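Local coordinates for protein putative lipase (Bacteroides thetaiotaomicron VPI-5482, PDB 3BZW) that belongs to the GDSL-like (SGNH) hydrolase family and is probably a lipase or esterase, perhaps acting on lysophospholipids, at residues D72-Q77 with T152-L157; G145-G150 with V199-E204. All coordinates share one frame; numbering follows the deposited sequence.

Interaction 1: D72-Q77 with T152-L157; sequences DDVPRQ and TQLKKL
Val74 and Pro75, in the first turn of helix 74-85, meet Leu154 and Gln153 near the C-terminal end of helix 143-157. Just ahead of them, Arg76 grips the Asp73 carboxylate side-on: NE gives a hydrogen bond and salt bridge to Asp73 OD1 (2.7 Å), while NH2 reaches the syn lone pair of OD2. The same OD2 accepts a nearly straight bond (172°) from Gln77 NE2 on its anti side, and a salt bridge from Arg69. Several donors thus fix the rotation of this buried carboxylate.

Val74 points its side chain at the other helix. Its CG1, anti to the backbone N (chi1 170°), lies 3.9 Å from Leu154 CD1, and the two side chains cross at about a right angle. Pro75 meets Gln153 through two ring carbons: Pro75 CB is 4.0 Å and CG 4.1 Å from the Gln153 CG methylene, again with the side chains crossing. The CA atoms of Pro75 and Gln153 are 5.9 Å apart. Farther along, Gln77 OE1 accepts a hydrogen bond from Gly33 N, the glycine of the Gly-Asp-Ser signature that in this family carries the nucleophilic serine. Leu154 also packs on Ile32.

No hydrogen bond crosses between the segments: apolar packing joins the helices, while the Asp73-Arg76-Gln77 bonds hold 72-77 together internally.

Interaction 2: G145-G150 with V199-E204; sequences GRINIG and VQAIKE
Ile147 of helix 143-157 faces Ala201 and Ile202 of helix 195-210, and the two backbones are nearest at Ile147 and Ile202, whose CA atoms are 7.7 Å apart. Both segments are helical throughout. In 145-150, Ile149 N bonds to Gly145 O at 3.0 Å and Gly150 N to Arg146 O; in 199-204, Glu204 N bonds to Gln200 O at 2.9 Å. The contact between the helices is made chiefly by side chains.

Ile147 supplies it from the first helix. Its CG1 branch lies beside the backbone N, anti to the carbonyl carbon (chi1 -68°), and the chain then extends through chi2 (174°), carrying CD1 across to the partner helix. There Ile147 CD1 meets the methyl of Ala201, with CB at 4.0 Å, and lies 4.3 Å from Ile202 CG1. One methyl group therefore touches two consecutive residues. Ala201 points its CB toward the first helix; Ile202 is turned more to the flank and offers its CG1. Tyr143, one helical turn before Ile147, packs on the same Ala201 and Ile202, extending the hydrophobic seam toward the start of helix 143-157.

Polar side chains lie around this contact. Asn148 is held on both ends of its amide, OD1 by Trp209 NE1 and ND2 by the carbonyls of Val137 and Trp110, while Lys203 forms a salt bridge with Asp215.

All three touching residues are buried. They join two neighbouring helices of the SGNH hydrolase domain, whose central parallel sheet has helices packed against it. The contact is small and wholly apolar, burying 90 Å², and would depend on close packing rather than on directional bonds.

Overall arrangement
Helix 143-157 is common to both contacts: its first half packs on helix 195-210 in interaction 2, and its C-terminal part on helix 74-85 in interaction 1. The centres of the two contacts are 12 Å apart, and their segments touch directly. Pro75 CG lies 3.9 Å from Ile149 CG2, and Asp72 CB is 3.6 Å from Arg146 NE. Arg146 also forms a weak, long ion pair with Asp72 and a salt bridge with Asp100, which ends a Gly-Thr-Asn-Asp sequence matching the family's GxND block. Gly33 beside interaction 1 and Asp100 beside interaction 2 thus probably place both contacts next to sequence blocks that build the active site in relatives.

Interaction 1: D72-Q77 with T152-L157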
loop_
_atom_site.group_PDB
_atom_site.type_symbol
_atom_site.label_atom_id
_atom_site.label_comp_id
_atom_site.label_asym_id
_atom_site.label_seq_id
_atom_site.Cartn_x
_atom_site.Cartn_y
_atom_site.Cartn_z
ATOM N N ASP A 72 -11.300 34.329 -11.049
ATOM C CA ASP A 72 -10.525 35.468 -11.543
ATOM C C ASP A 72 -11.235 36.787 -11.247
ATOM O O ASP A 72 -10.651 37.863 -11.388
ATOM C CB ASP A 72 -10.258 35.337 -13.053
ATOM C CG ASP A 72 -11.531 35.343 -13.886
ATOM O OD1 ASP A 72 -12.594 34.931 -13.375
ATOM O OD2 ASP A 72 -11.461 35.742 -15.067
ATOM N N ASP A 73 -12.487 36.694 -10.808
ATOM C CA ASP A 73 -13.286 37.876 -10.502
ATOM C C ASP A 73 -13.288 38.223 -9.010
ATOM O O ASP A 73 -13.906 39.205 -8.600
ATOM C CB ASP A 73 -14.726 37.661 -10.994
ATOM C CG ASP A 73 -15.518 38.960 -11.097
ATOM O OD1 ASP A 73 -15.004 39.926 -11.708
ATOM O OD2 ASP A 73 -16.657 39.009 -10.580
ATOM N N VAL A 74 -12.588 37.430 -8.201
ATOM C CA VAL A 74 -12.541 37.676 -6.760
ATOM C C VAL A 74 -11.931 39.034 -6.398
ATOM O O VAL A 74 -12.462 39.743 -5.546
ATOM C CB VAL A 74 -11.792 36.538 -6.025
ATOM C CG1 VAL A 74 -11.530 36.922 -4.566
ATOM C CG2 VAL A 74 -12.634 35.262 -6.080
ATOM N N PRO A 75 -10.804 39.412 -7.027
ATOM C CA PRO A 75 -10.204 40.712 -6.707
ATOM C C PRO A 75 -11.158 41.876 -6.997
ATOM O O PRO A 75 -11.282 42.800 -6.193
ATOM C CB PRO A 75 -8.963 40.745 -7.600
ATOM C CG PRO A 75 -8.549 39.302 -7.619
ATOM C CD PRO A 75 -9.877 38.597 -7.837
ATOM N N ARG A 76 -11.827 41.829 -8.147
ATOM C CA ARG A 76 -12.758 42.891 -8.528
ATOM C C ARG A 76 -13.911 43.003 -7.536
ATOM O O ARG A 76 -14.313 44.105 -7.160
ATOM C CB ARG A 76 -13.337 42.639 -9.920
ATOM C CG ARG A 76 -14.279 43.744 -10.396
ATOM C CD ARG A 76 -15.105 43.298 -11.600
ATOM N NE ARG A 76 -16.122 42.317 -11.224
ATOM C CZ ARG A 76 -17.246 42.612 -10.576
ATOM N NH1 ARG A 76 -17.511 43.866 -10.233
ATOM N NH2 ARG A 76 -18.099 41.651 -10.259
ATOM N N GLN A 77 -14.453 41.863 -7.122
ATOM C CA GLN A 77 -15.552 41.882 -6.167
ATOM C C GLN A 77 -15.062 42.376 -4.806
ATOM O O GLN A 77 -15.766 43.112 -4.120
ATOM C CB GLN A 77 -16.181 40.489 -6.041
ATOM C CG GLN A 77 -17.069 40.101 -7.232
ATOM C CD GLN A 77 -17.765 38.760 -7.037
ATOM O OE1 GLN A 77 -18.181 38.421 -5.929
ATOM N NE2 GLN A 77 -17.914 38.001 -8.122
ATOM N N THR A 152 -4.477 36.816 -2.054
ATOM C CA THR A 152 -3.526 37.897 -1.823
ATOM C C THR A 152 -4.275 39.223 -1.706
ATOM O O THR A 152 -4.078 39.981 -0.754
ATOM C CB THR A 152 -2.507 37.994 -2.980
ATOM O OG1 THR A 152 -1.603 36.885 -2.909
ATOM C CG2 THR A 152 -1.719 39.302 -2.902
ATOM N N GLN A 153 -5.145 39.489 -2.676
ATOM C CA GLN A 153 -5.926 40.722 -2.695
ATOM C C GLN A 153 -6.894 40.799 -1.517
ATOM O O GLN A 153 -7.099 41.870 -0.945
ATOM C CB GLN A 153 -6.682 40.842 -4.020
ATOM C CG GLN A 153 -5.750 40.981 -5.220
ATOM C CD GLN A 153 -4.845 42.201 -5.107
ATOM O OE1 GLN A 153 -3.692 42.178 -5.545
ATOM N NE2 GLN A 153 -5.367 43.271 -4.524
ATOM N N LEU A 154 -7.492 39.670 -1.151
ATOM C CA LEU A 154 -8.413 39.660 -0.019
ATOM C C LEU A 154 -7.680 40.056 1.261
ATOM O O LEU A 154 -8.184 40.853 2.054
ATOM C CB LEU A 154 -9.041 38.270 0.150
ATOM C CG LEU A 154 -10.182 37.930 -0.818
ATOM C CD1 LEU A 154 -10.466 36.433 -0.798
ATOM C CD2 LEU A 154 -11.423 38.725 -0.424
ATOM N N LYS A 155 -6.487 39.501 1.458
ATOM C CA LYS A 155 -5.701 39.796 2.650
ATOM C C LYS A 155 -5.113 41.203 2.616
ATOM O O LYS A 155 -4.967 41.843 3.652
ATOM C CB LYS A 155 -4.589 38.752 2.827
ATOM C CG LYS A 155 -5.099 37.398 3.326
ATOM C CD LYS A 155 -3.962 36.394 3.484
ATOM C CE LYS A 155 -4.456 35.074 4.049
ATOM N NZ LYS A 155 -4.844 35.173 5.492
ATOM N N LYS A 156 -4.781 41.685 1.424
ATOM C CA LYS A 156 -4.231 43.032 1.280
ATOM C C LYS A 156 -5.293 44.090 1.584
ATOM O O LYS A 156 -5.006 45.106 2.220
ATOM C CB LYS A 156 -3.703 43.245 -0.143
ATOM C CG LYS A 156 -2.332 42.640 -0.414
ATOM C CD LYS A 156 -1.971 42.766 -1.890
ATOM C CE LYS A 156 -0.518 43.163 -2.085
ATOM N NZ LYS A 156 -0.252 44.537 -1.563
ATOM N N LEU A 157 -6.517 43.840 1.132
ATOM C CA LEU A 157 -7.619 44.777 1.335
ATOM C C LEU A 157 -8.280 44.678 2.708
ATOM O O LEU A 157 -8.713 45.686 3.273
ATOM C CB LEU A 157 -8.681 44.568 0.253
ATOM C CG LEU A 157 -8.274 44.856 -1.194
ATOM C CD1 LEU A 157 -9.326 44.299 -2.141
ATOM C CD2 LEU A 157 -8.108 46.357 -1.397
#

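Interaction 2: G145-G150 with V199-E204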
loop_
_atom_site.group_PDB
_atom_site.type_symbol
_atom_site.label_atom_id
_atom_site.label_comp_id
_atom_site.label_asym_id
_atom_site.label_seq_id
_atom_site.Cartn_x
_atom_site.Cartn_y
_atom_site.Cartn_z
ATOM N N GLY A 145 -3.467 29.686 -9.812
ATOM C CA GLY A 145 -2.950 31.033 -9.980
ATOM C C GLY A 145 -3.991 32.055 -9.563
ATOM O O GLY A 145 -3.673 33.062 -8.932
ATOM N N ARG A 146 -5.247 31.792 -9.916
ATOM C CA ARG A 146 -6.343 32.694 -9.572
ATOM C C ARG A 146 -6.574 32.733 -8.066
ATOM O O ARG A 146 -6.912 33.777 -7.506
ATOM C CB ARG A 146 -7.628 32.256 -10.278
ATOM C CG ARG A 146 -7.571 32.394 -11.787
ATOM C CD ARG A 146 -8.859 31.908 -12.432
ATOM N NE ARG A 146 -8.858 32.145 -13.872
ATOM C CZ ARG A 146 -9.928 32.013 -14.648
ATOM N NH1 ARG A 146 -11.087 31.645 -14.117
ATOM N NH2 ARG A 146 -9.841 32.253 -15.950
ATOM N N ILE A 147 -6.404 31.589 -7.410
ATOM C CA ILE A 147 -6.587 31.531 -5.968
ATOM C C ILE A 147 -5.462 32.318 -5.293
ATOM O O ILE A 147 -5.696 33.037 -4.321
ATOM C CB ILE A 147 -6.606 30.066 -5.463
ATOM C CG1 ILE A 147 -7.874 29.369 -5.972
ATOM C CG2 ILE A 147 -6.576 30.031 -3.939
ATOM C CD1 ILE A 147 -7.944 27.878 -5.660
ATOM N N ASN A 148 -4.244 32.189 -5.816
ATOM C CA ASN A 148 -3.110 32.918 -5.252
ATOM C C ASN A 148 -3.371 34.421 -5.344
ATOM O O ASN A 148 -3.185 35.153 -4.371
ATOM C CB ASN A 148 -1.811 32.588 -6.000
ATOM C CG ASN A 148 -1.280 31.204 -5.672
ATOM O OD1 ASN A 148 -1.601 30.626 -4.632
ATOM N ND2 ASN A 148 -0.439 30.675 -6.555
ATOM N N ILE A 149 -3.796 34.873 -6.521
ATOM C CA ILE A 149 -4.091 36.289 -6.742
ATOM C C ILE A 149 -5.266 36.740 -5.867
ATOM O O ILE A 149 -5.220 37.803 -5.239
ATOM C CB ILE A 149 -4.461 36.560 -8.220
ATOM C CG1 ILE A 149 -3.239 36.342 -9.115
ATOM C CG2 ILE A 149 -5.010 37.978 -8.367
ATOM C CD1 ILE A 149 -3.545 36.361 -10.610
ATOM N N GLY A 150 -6.313 35.921 -5.833
ATOM C CA GLY A 150 -7.496 36.247 -5.053
ATOM C C GLY A 150 -7.291 36.363 -3.552
ATOM O O GLY A 150 -7.731 37.334 -2.932
ATOM N N VAL A 199 -12.461 21.596 -6.062
ATOM C CA VAL A 199 -12.891 21.577 -4.673
ATOM C C VAL A 199 -11.641 21.451 -3.793
ATOM O O VAL A 199 -11.448 22.207 -2.837
ATOM C CB VAL A 199 -13.827 20.367 -4.411
ATOM C CG1 VAL A 199 -14.088 20.212 -2.924
ATOM C CG2 VAL A 199 -15.139 20.562 -5.160
ATOM N N GLN A 200 -10.780 20.502 -4.145
ATOM C CA GLN A 200 -9.562 20.257 -3.380
ATOM C C GLN A 200 -8.578 21.423 -3.338
ATOM O O GLN A 200 -7.943 21.657 -2.309
ATOM C CB GLN A 200 -8.870 18.996 -3.895
ATOM C CG GLN A 200 -9.685 17.711 -3.679
ATOM C CD GLN A 200 -10.104 17.505 -2.228
ATOM O OE1 GLN A 200 -9.287 17.609 -1.312
ATOM N NE2 GLN A 200 -11.384 17.198 -2.016
ATOM N N ALA A 201 -8.451 22.158 -4.440
ATOM C CA ALA A 201 -7.529 23.294 -4.483
ATOM C C ALA A 201 -7.916 24.332 -3.431
ATOM O O ALA A 201 -7.054 24.954 -2.807
ATOM C CB ALA A 201 -7.537 23.929 -5.870
ATOM N N ILE A 202 -9.215 24.529 -3.239
ATOM C CA ILE A 202 -9.669 25.487 -2.247
ATOM C C ILE A 202 -9.318 24.968 -0.851
ATOM O O ILE A 202 -8.794 25.711 -0.015
ATOM C CB ILE A 202 -11.187 25.735 -2.369
ATOM C CG1 ILE A 202 -11.484 26.454 -3.691
ATOM C CG2 ILE A 202 -11.676 26.584 -1.202
ATOM C CD1 ILE A 202 -12.967 26.592 -4.005
ATOM N N LYS A 203 -9.579 23.689 -0.602
ATOM C CA LYS A 203 -9.266 23.112 0.706
ATOM C C LYS A 203 -7.776 23.252 1.015
ATOM O O LYS A 203 -7.395 23.586 2.138
ATOM C CB LYS A 203 -9.660 21.633 0.752
ATOM C CG LYS A 203 -11.151 21.390 0.561
ATOM C CD LYS A 203 -11.526 19.924 0.734
ATOM C CE LYS A 203 -11.338 19.470 2.173
ATOM N NZ LYS A 203 -11.885 18.106 2.398
ATOM N N GLU A 204 -6.941 22.993 0.014
ATOM C CA GLU A 204 -5.489 23.087 0.175
ATOM C C GLU A 204 -5.018 24.510 0.447
ATOM O O GLU A 204 -4.009 24.721 1.124
ATOM C CB GLU A 204 -4.797 22.554 -1.077
ATOM C CG GLU A 204 -4.847 21.042 -1.193
ATOM C CD GLU A 204 -4.700 20.562 -2.620
ATOM O OE1 GLU A 204 -3.992 21.226 -3.403
ATOM O OE2 GLU A 204 -5.287 19.511 -2.952
#